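PDB 6XSX: ZmpA Glycopeptidase from Clostridium perfringens, which probably cleaves the peptide backbone of glycosylated proteins as an M60-family metalloprotease, this chain being its catalytic module. Local coordinates for residues L76-D88 with R239-G251. Residues are numbered along the deposited sequence; the frame is centred on the assembly and turned at random.
Sequences LVFKQMDSQHNGD and RYISMLKWLDNGG. With EDO (1,2-ethanediol), chain D; EDO (1,2-ethanediol), chain H.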
ATOM      1  N   LEU A  76      12.610 -17.117 -20.056  1.00 20.76           N
ATOM      2  CA  LEU A  76      11.205 -16.909 -20.345  1.00 21.89           C
ATOM      3  C   LEU A  76      10.414 -17.235 -19.080  1.00 21.13           C
ATOM      4  O   LEU A  76      10.790 -18.144 -18.328  1.00 20.48           O
ATOM      5  CB  LEU A  76      10.821 -17.875 -21.469  1.00 24.52           C
ATOM      6  CG  LEU A  76       9.953 -17.315 -22.589  1.00 26.71           C
ATOM      7  CD1 LEU A  76      10.592 -16.079 -23.212  1.00 27.11           C
ATOM      8  CD2 LEU A  76       9.734 -18.386 -23.653  1.00 26.55           C
ATOM      9  N   VAL A  77       9.346 -16.457 -18.850  1.00 19.08           N
ATOM     10  CA  VAL A  77       8.367 -16.763 -17.823  1.00 17.48           C
ATOM     11  C   VAL A  77       7.056 -17.110 -18.524  1.00 18.23           C
ATOM     12  O   VAL A  77       6.541 -16.309 -19.307  1.00 17.75           O
ATOM     13  CB  VAL A  77       8.205 -15.602 -16.817  1.00 17.38           C
ATOM     14  CG1 VAL A  77       7.121 -15.886 -15.779  1.00 16.87           C
ATOM     15  CG2 VAL A  77       9.529 -15.260 -16.126  1.00 17.08           C
ATOM     16  N   PHE A  78       6.568 -18.336 -18.279  1.00 17.77           N
ATOM     17  CA  PHE A  78       5.201 -18.713 -18.599  1.00 18.27           C
ATOM     18  C   PHE A  78       4.339 -18.420 -17.375  1.00 19.06           C
ATOM     19  O   PHE A  78       4.686 -18.820 -16.259  1.00 19.16           O
ATOM     20  CB  PHE A  78       5.104 -20.189 -18.998  1.00 18.27           C
ATOM     21  CG  PHE A  78       3.706 -20.774 -19.012  1.00 18.92           C
ATOM     22  CD1 PHE A  78       2.769 -20.381 -19.957  1.00 18.41           C
ATOM     23  CD2 PHE A  78       3.326 -21.736 -18.083  1.00 19.05           C
ATOM     24  CE1 PHE A  78       1.485 -20.912 -19.964  1.00 19.29           C
ATOM     25  CE2 PHE A  78       2.042 -22.266 -18.088  1.00 18.96           C
ATOM     26  CZ  PHE A  78       1.121 -21.858 -19.031  1.00 18.76           C
ATOM     27  N   LYS A  79       3.224 -17.717 -17.601  1.00 17.97           N
ATOM     28  CA  LYS A  79       2.292 -17.410 -16.535  1.00 18.24           C
ATOM     29  C   LYS A  79       0.918 -17.952 -16.921  1.00 18.15           C
ATOM     30  O   LYS A  79       0.300 -17.455 -17.863  1.00 18.60           O
ATOM     31  CB  LYS A  79       2.314 -15.901 -16.239  1.00 17.84           C
ATOM     32  CG  LYS A  79       1.490 -15.435 -15.032  1.00 17.07           C
ATOM     33  CD  LYS A  79       0.075 -15.038 -15.411  1.00 16.70           C
ATOM     34  CE  LYS A  79      -0.753 -14.478 -14.276  1.00 16.35           C
ATOM     35  NZ  LYS A  79      -1.252 -15.546 -13.374  1.00 16.85           N
ATOM     36  N   GLN A  80       0.475 -18.984 -16.193  1.00 17.31           N
ATOM     37  CA  GLN A  80      -0.859 -19.548 -16.314  1.00 16.62           C
ATOM     38  C   GLN A  80      -1.861 -18.566 -15.711  1.00 16.55           C
ATOM     39  O   GLN A  80      -1.605 -17.990 -14.652  1.00 16.53           O
ATOM     40  CB  GLN A  80      -0.909 -20.893 -15.587  1.00 16.96           C
ATOM     41  CG  GLN A  80      -2.311 -21.340 -15.174  1.00 16.57           C
ATOM     42  CD  GLN A  80      -3.172 -21.804 -16.325  1.00 17.43           C
ATOM     43  OE1 GLN A  80      -2.812 -22.726 -17.065  1.00 17.55           O
ATOM     44  NE2 GLN A  80      -4.335 -21.178 -16.474  1.00 16.79           N
ATOM     45  N   MET A  81      -2.998 -18.378 -16.394  1.00 16.43           N
ATOM     46  CA  MET A  81      -4.033 -17.447 -15.950  1.00 17.74           C
ATOM     47  C   MET A  81      -4.808 -18.000 -14.754  1.00 18.14           C
ATOM     48  O   MET A  81      -5.081 -19.201 -14.695  1.00 18.88           O
ATOM     49  CB  MET A  81      -5.031 -17.136 -17.078  1.00 17.86           C
ATOM     50  CG  MET A  81      -4.485 -16.165 -18.113  1.00 17.40           C
ATOM     51  SD  MET A  81      -3.868 -14.655 -17.325  1.00 19.07           S
ATOM     52  CE  MET A  81      -5.405 -13.805 -16.974  1.00 17.42           C
ATOM     53  N   ASP A  82      -5.159 -17.096 -13.822  1.00 18.26           N
ATOM     54  CA  ASP A  82      -6.190 -17.301 -12.810  1.00 19.17           C
ATOM     55  C   ASP A  82      -5.908 -18.510 -11.917  1.00 19.47           C
ATOM     56  O   ASP A  82      -6.812 -19.306 -11.640  1.00 19.06           O
ATOM     57  CB  ASP A  82      -7.575 -17.427 -13.446  1.00 19.60           C
ATOM     58  CG  ASP A  82      -8.701 -16.919 -12.561  1.00 20.52           C
ATOM     59  OD1 ASP A  82      -8.443 -16.644 -11.368  1.00 20.31           O
ATOM     60  OD2 ASP A  82      -9.830 -16.805 -13.078  1.00 19.46           O
ATOM     61  N   SER A  83      -4.661 -18.614 -11.439  1.00 18.23           N
ATOM     62  CA  SER A  83      -4.300 -19.581 -10.420  1.00 18.11           C
ATOM     63  C   SER A  83      -4.622 -18.997  -9.046  1.00 19.29           C
ATOM     64  O   SER A  83      -4.761 -17.784  -8.906  1.00 20.06           O
ATOM     65  CB  SER A  83      -2.835 -19.928 -10.543  1.00 17.70           C
ATOM     66  OG  SER A  83      -2.401 -20.701  -9.439  1.00 18.60           O
ATOM     67  N   GLN A  84      -4.729 -19.860  -8.026  1.00 20.32           N
ATOM     68  CA  GLN A  84      -4.800 -19.380  -6.654  1.00 22.60           C
ATOM     69  C   GLN A  84      -3.433 -18.814  -6.267  1.00 21.88           C
ATOM     70  O   GLN A  84      -3.332 -18.015  -5.340  1.00 19.94           O
ATOM     71  CB  GLN A  84      -5.244 -20.487  -5.692  1.00 24.51           C
ATOM     72  CG  GLN A  84      -4.130 -21.477  -5.392  1.00 28.77           C
ATOM     73  CD  GLN A  84      -4.570 -22.656  -4.561  1.00 32.53           C
ATOM     74  OE1 GLN A  84      -4.661 -23.774  -5.058  1.00 37.25           O
ATOM     75  NE2 GLN A  84      -4.843 -22.417  -3.285  1.00 33.00           N
ATOM     76  N   HIS A  85      -2.395 -19.241  -7.005  1.00 22.13           N
ATOM     77  CA  HIS A  85      -1.033 -18.754  -6.851  1.00 21.87           C
ATOM     78  C   HIS A  85      -0.711 -17.786  -7.992  1.00 21.01           C
ATOM     79  O   HIS A  85      -1.617 -17.278  -8.650  1.00 20.58           O
ATOM     80  CB  HIS A  85      -0.053 -19.937  -6.779  1.00 23.76           C
ATOM     81  CG  HIS A  85      -0.401 -20.937  -5.722  1.00 27.58           C
ATOM     82  ND1 HIS A  85      -0.481 -20.604  -4.374  1.00 27.68           N
ATOM     83  CD2 HIS A  85      -0.680 -22.258  -5.798  1.00 28.61           C
ATOM     84  CE1 HIS A  85      -0.804 -21.673  -3.673  1.00 27.71           C
ATOM     85  NE2 HIS A  85      -0.927 -22.702  -4.519  1.00 28.55           N
ATOM     86  N   ASN A  86       0.583 -17.546  -8.226  1.00 19.21           N
ATOM     87  CA  ASN A  86       1.022 -16.598  -9.241  1.00 19.56           C
ATOM     88  C   ASN A  86       0.945 -17.211 -10.642  1.00 19.62           C
ATOM     89  O   ASN A  86       0.802 -16.479 -11.626  1.00 20.59           O
ATOM     90  CB  ASN A  86       2.405 -16.029  -8.911  1.00 19.58           C
ATOM     91  CG  ASN A  86       2.454 -15.315  -7.575  1.00 19.83           C
ATOM     92  OD1 ASN A  86       1.573 -14.514  -7.261  1.00 20.38           O
ATOM     93  ND2 ASN A  86       3.473 -15.599  -6.780  1.00 18.55           N
ATOM     94  N   GLY A  87       1.060 -18.546 -10.727  1.00 18.33           N
ATOM     95  CA  GLY A  87       0.858 -19.290 -11.965  1.00 19.00           C
ATOM     96  C   GLY A  87       2.095 -19.373 -12.867  1.00 20.23           C
ATOM     97  O   GLY A  87       2.011 -19.903 -13.976  1.00 19.83           O
ATOM     98  N   ASP A  88       3.247 -18.881 -12.385  1.00 20.33           N
ATOM     99  CA  ASP A  88       4.432 -18.748 -13.222  1.00 21.27           C
ATOM    100  C   ASP A  88       5.321 -19.992 -13.167  1.00 21.70           C
ATOM    101  O   ASP A  88       5.408 -20.673 -12.146  1.00 21.29           O
ATOM    102  CB  ASP A  88       5.251 -17.512 -12.842  1.00 21.04           C
ATOM    103  CG  ASP A  88       5.691 -17.526 -11.392  1.00 23.55           C
ATOM    104  OD1 ASP A  88       4.804 -17.563 -10.506  1.00 22.69           O
ATOM    105  OD2 ASP A  88       6.912 -17.524 -11.155  1.00 25.69           O
ATOM    106  N   ARG A 239       9.110  -4.651 -11.936  1.00 16.75           N
ATOM    107  CA  ARG A 239       7.765  -4.406 -12.424  1.00 17.51           C
ATOM    108  C   ARG A 239       6.777  -4.948 -11.395  1.00 17.30           C
ATOM    109  O   ARG A 239       6.678  -6.158 -11.210  1.00 16.83           O
ATOM    110  CB  ARG A 239       7.535  -4.987 -13.825  1.00 16.85           C
ATOM    111  CG  ARG A 239       6.203  -4.579 -14.442  1.00 16.74           C
ATOM    112  CD  ARG A 239       5.934  -5.196 -15.810  1.00 16.52           C
ATOM    113  NE  ARG A 239       6.832  -4.691 -16.848  1.00 15.66           N
ATOM    114  CZ  ARG A 239       6.684  -3.521 -17.464  1.00 15.29           C
ATOM    115  NH1 ARG A 239       5.679  -2.728 -17.141  1.00 14.57           N
ATOM    116  NH2 ARG A 239       7.540  -3.143 -18.396  1.00 14.93           N
ATOM    117  N   TYR A 240       6.083  -4.030 -10.707  1.00 17.00           N
ATOM    118  CA  TYR A 240       5.098  -4.441  -9.718  1.00 16.61           C
ATOM    119  C   TYR A 240       3.939  -5.073 -10.476  1.00 17.62           C
ATOM    120  O   TYR A 240       3.571  -4.583 -11.549  1.00 17.65           O
ATOM    121  CB  TYR A 240       4.610  -3.250  -8.884  1.00 16.06           C
ATOM    122  CG  TYR A 240       3.791  -3.669  -7.686  1.00 15.80           C
ATOM    123  CD1 TYR A 240       4.377  -3.850  -6.438  1.00 15.29           C
ATOM    124  CD2 TYR A 240       2.444  -3.951  -7.815  1.00 15.32           C
ATOM    125  CE1 TYR A 240       3.627  -4.269  -5.346  1.00 15.99           C
ATOM    126  CE2 TYR A 240       1.683  -4.377  -6.740  1.00 15.40           C
ATOM    127  CZ  TYR A 240       2.275  -4.528  -5.498  1.00 16.24           C
ATOM    128  OH  TYR A 240       1.518  -4.949  -4.442  1.00 16.28           O
ATOM    129  N   ILE A 241       3.368  -6.142  -9.905  1.00 17.23           N
ATOM    130  CA  ILE A 241       2.346  -6.930 -10.583  1.00 17.12           C
ATOM    131  C   ILE A 241       1.090  -7.010  -9.719  1.00 16.95           C
ATOM    132  O   ILE A 241       1.158  -7.431  -8.561  1.00 16.86           O
ATOM    133  CB  ILE A 241       2.872  -8.349 -10.896  1.00 17.35           C
ATOM    134  CG1 ILE A 241       4.127  -8.307 -11.775  1.00 17.68           C
ATOM    135  CG2 ILE A 241       1.769  -9.213 -11.513  1.00 17.64           C
ATOM    136  CD1 ILE A 241       5.057  -9.486 -11.572  1.00 16.45           C
ATOM    137  N   SER A 242      -0.047  -6.615 -10.311  1.00 16.51           N
ATOM    138  CA  SER A 242      -1.374  -6.959  -9.816  1.00 17.11           C
ATOM    139  C   SER A 242      -2.016  -7.930 -10.804  1.00 17.09           C
ATOM    140  O   SER A 242      -2.117  -7.629 -11.990  1.00 19.87           O
ATOM    141  CB  SER A 242      -2.239  -5.733  -9.636  1.00 16.73           C
ATOM    142  OG  SER A 242      -1.508  -4.698  -9.000  1.00 17.41           O
ATOM    143  N   MET A 243      -2.424  -9.106 -10.327  1.00 16.50           N
ATOM    144  CA  MET A 243      -2.947 -10.110 -11.241  1.00 15.95           C
ATOM    145  C   MET A 243      -4.193 -10.770 -10.653  1.00 16.36           C
ATOM    146  O   MET A 243      -4.374 -10.825  -9.435  1.00 15.35           O
ATOM    147  CB  MET A 243      -1.898 -11.185 -11.551  1.00 15.64           C
ATOM    148  CG  MET A 243      -1.460 -11.967 -10.332  1.00 15.90           C
ATOM    149  SD  MET A 243      -0.630 -13.533 -10.721  1.00 16.88           S
ATOM    150  CE  MET A 243       1.028 -12.964 -11.088  1.00 15.16           C
ATOM    151  N   LEU A 244      -5.054 -11.244 -11.557  1.00 16.33           N
ATOM    152  CA  LEU A 244      -6.225 -12.021 -11.211  1.00 16.48           C
ATOM    153  C   LEU A 244      -5.756 -13.323 -10.574  1.00 16.45           C
ATOM    154  O   LEU A 244      -4.865 -13.989 -11.102  1.00 16.01           O
ATOM    155  CB  LEU A 244      -6.990 -12.285 -12.511  1.00 17.31           C
ATOM    156  CG  LEU A 244      -8.198 -13.213 -12.413  1.00 17.82           C
ATOM    157  CD1 LEU A 244      -9.239 -12.637 -11.460  1.00 17.49           C
ATOM    158  CD2 LEU A 244      -8.801 -13.440 -13.796  1.00 17.29           C
ATOM    159  N   LYS A 245      -6.364 -13.667  -9.436  1.00 16.61           N
ATOM    160  CA  LYS A 245      -6.089 -14.934  -8.780  1.00 17.27           C
ATOM    161  C   LYS A 245      -7.406 -15.542  -8.314  1.00 18.04           C
ATOM    162  O   LYS A 245      -8.394 -14.838  -8.113  1.00 18.82           O
ATOM    163  CB  LYS A 245      -5.182 -14.719  -7.568  1.00 16.56           C
ATOM    164  CG  LYS A 245      -3.737 -14.353  -7.856  1.00 16.68           C
ATOM    165  CD  LYS A 245      -2.885 -14.478  -6.607  1.00 17.78           C
ATOM    166  CE  LYS A 245      -1.506 -13.882  -6.776  1.00 17.62           C
ATOM    167  NZ  LYS A 245      -0.680 -14.149  -5.579  1.00 17.36           N
ATOM    168  N   TRP A 246      -7.394 -16.861  -8.113  1.00 18.79           N
ATOM    169  CA  TRP A 246      -8.571 -17.546  -7.612  1.00 19.20           C
ATOM    170  C   TRP A 246      -8.511 -17.531  -6.087  1.00 19.92           C
ATOM    171  O   TRP A 246      -7.791 -18.324  -5.491  1.00 19.16           O
ATOM    172  CB  TRP A 246      -8.610 -18.970  -8.188  1.00 18.81           C
ATOM    173  CG  TRP A 246      -9.718 -19.838  -7.675  1.00 19.65           C
ATOM    174  CD1 TRP A 246     -11.007 -19.465  -7.422  1.00 19.29           C
ATOM    175  CD2 TRP A 246      -9.649 -21.251  -7.402  1.00 19.64           C
ATOM    176  NE1 TRP A 246     -11.734 -20.540  -6.984  1.00 19.86           N
ATOM    177  CE2 TRP A 246     -10.931 -21.651  -6.974  1.00 20.19           C
ATOM    178  CE3 TRP A 246      -8.633 -22.215  -7.474  1.00 20.71           C
ATOM    179  CZ2 TRP A 246     -11.212 -22.968  -6.602  1.00 21.38           C
ATOM    180  CZ3 TRP A 246      -8.912 -23.518  -7.116  1.00 21.57           C
ATOM    181  CH2 TRP A 246     -10.188 -23.889  -6.683  1.00 21.46           C
ATOM    182  N   LEU A 247      -9.248 -16.605  -5.461  1.00 21.12           N
ATOM    183  CA  LEU A 247      -9.050 -16.372  -4.039  1.00 23.71           C
ATOM    184  C   LEU A 247     -10.309 -16.716  -3.248  1.00 27.01           C
ATOM    185  O   LEU A 247     -10.411 -16.355  -2.077  1.00 29.29           O
ATOM    186  CB  LEU A 247      -8.645 -14.909  -3.825  1.00 23.11           C
ATOM    187  CG  LEU A 247      -7.368 -14.472  -4.538  1.00 23.93           C
ATOM    188  CD1 LEU A 247      -7.018 -13.027  -4.191  1.00 23.27           C
ATOM    189  CD2 LEU A 247      -6.216 -15.400  -4.179  1.00 22.43           C
ATOM    190  N   ASP A 248     -11.242 -17.443  -3.879  1.00 29.71           N
ATOM    191  CA  ASP A 248     -12.570 -17.667  -3.326  1.00 34.41           C
ATOM    192  C   ASP A 248     -12.482 -18.186  -1.894  1.00 38.78           C
ATOM    193  O   ASP A 248     -13.262 -17.765  -1.043  1.00 41.88           O
ATOM    194  CB  ASP A 248     -13.395 -18.621  -4.192  1.00 31.32           C
ATOM    195  CG  ASP A 248     -13.876 -18.001  -5.491  1.00 30.59           C
ATOM    196  OD1 ASP A 248     -13.484 -16.853  -5.785  1.00 30.00           O
ATOM    197  OD2 ASP A 248     -14.659 -18.667  -6.189  1.00 31.25           O
ATOM    198  N   ASN A 249     -11.527 -19.093  -1.650  1.00 44.06           N
ATOM    199  CA  ASN A 249     -11.406 -19.805  -0.386  1.00 52.24           C
ATOM    200  C   ASN A 249     -10.469 -19.058   0.566  1.00 56.27           C
ATOM    201  O   ASN A 249     -10.576 -19.216   1.780  1.00 57.15           O
ATOM    202  CB  ASN A 249     -10.973 -21.267  -0.580  1.00 51.22           C
ATOM    203  CG  ASN A 249     -11.845 -22.057  -1.539  1.00 53.02           C
ATOM    204  OD1 ASN A 249     -13.072 -21.962  -1.511  1.00 50.58           O
ATOM    205  ND2 ASN A 249     -11.219 -22.856  -2.389  1.00 50.81           N
ATOM    206  N   GLY A 250      -9.554 -18.248   0.011  1.00 56.50           N
ATOM    207  CA  GLY A 250      -8.618 -17.474   0.812  1.00 58.55           C
ATOM    208  C   GLY A 250      -9.258 -16.197   1.353  1.00 64.18           C
ATOM    209  O   GLY A 250     -10.477 -16.129   1.523  1.00 65.83           O
ATOM    210  N   GLY A 251      -8.421 -15.186   1.620  1.00 62.62           N
ATOM    211  CA  GLY A 251      -8.890 -13.863   2.008  1.00 60.77           C
ATOM    212  C   GLY A 251      -9.495 -13.117   0.821  1.00 61.04           C
ATOM    213  O   GLY A 251      -9.715 -13.703  -0.241  1.00 61.70           O
TER
HETATM  214  C1  EDO D1303       7.172 -15.000  -7.554  1.00 31.13           C
HETATM  215  O1  EDO D1303       8.055 -15.910  -6.942  1.00 33.00           O
HETATM  216  C2  EDO D1303       6.498 -15.694  -8.662  1.00 31.41           C
HETATM  217  O2  EDO D1303       5.945 -16.930  -8.242  1.00 32.60           O
HETATM  218  C1  EDO H1307      -3.647  -0.312  -6.984  1.00 27.05           C
HETATM  219  O1  EDO H1307      -4.783  -0.528  -7.830  1.00 24.56           O
HETATM  220  C2  EDO H1307      -2.420  -1.133  -7.231  1.00 27.53           C
HETATM  221  O2  EDO H1307      -2.615  -2.550  -7.262  1.00 28.29           O
HETATM  222  O   HOH W   1      -3.010 -16.265 -11.019  1.00 14.99           O
HETATM  223  O   HOH W   2      -4.035 -14.365 -13.656  1.00 15.19           O
HETATM  224  O   HOH W   3      -1.406 -16.361  -4.319  1.00 19.53           O
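Lys79 and Met243 reach for each other tip to tip, the ammonium NZ of the lysine 3.4 Å from the SD of the methionine. Bends at chi2 (-92°) and chi4 (-77°) bring NZ to the mouth of the loop 81-87, where it donates to Gln80 O at 2.8 Å and, from above the carbonyl plane, to Asn86 O. A water that also takes a bond from Asp82 N accepts from NZ and lies 2.7 Å from Leu244 O, to which it can donate; a second water holds NZ weakly. These oxygens would probably stabilise the buried charge, with the thioether lying against it. Strands 75-80 and 240-244 belong to the same mixed sheet of the M60 peptidase module but are not neighbours in it; the contact is made largely by the loop 81-87, which leads to strand 88-91, and by the end of 240-244 with the residues after it. There Trp246 N donates to Ser83 O, 2.9 Å away. Lys245, fully extended beyond CG, runs past the carbonyls of His85 and Gln84 to place NZ 2.8 Å from Asn86 OD1; another water links this NZ to Gln84 O. The amide's other end, Asn86 ND2, donates to a hydroxyl of an ethanediol, probably from the crystallisation liquor, that in turn donates to Asp88 OD1. Nearer the strand ends, the carboxylate of Asp82 lies across the isobutyl group of Leu244, OD2 3.6 Å from CD2, while the same oxygen forms a salt bridge with Arg111. Gln84 CB sits 3.3 Å from Trp246 O and approaches the indole obliquely, whereas its CG lies over the centre of the His85 ring.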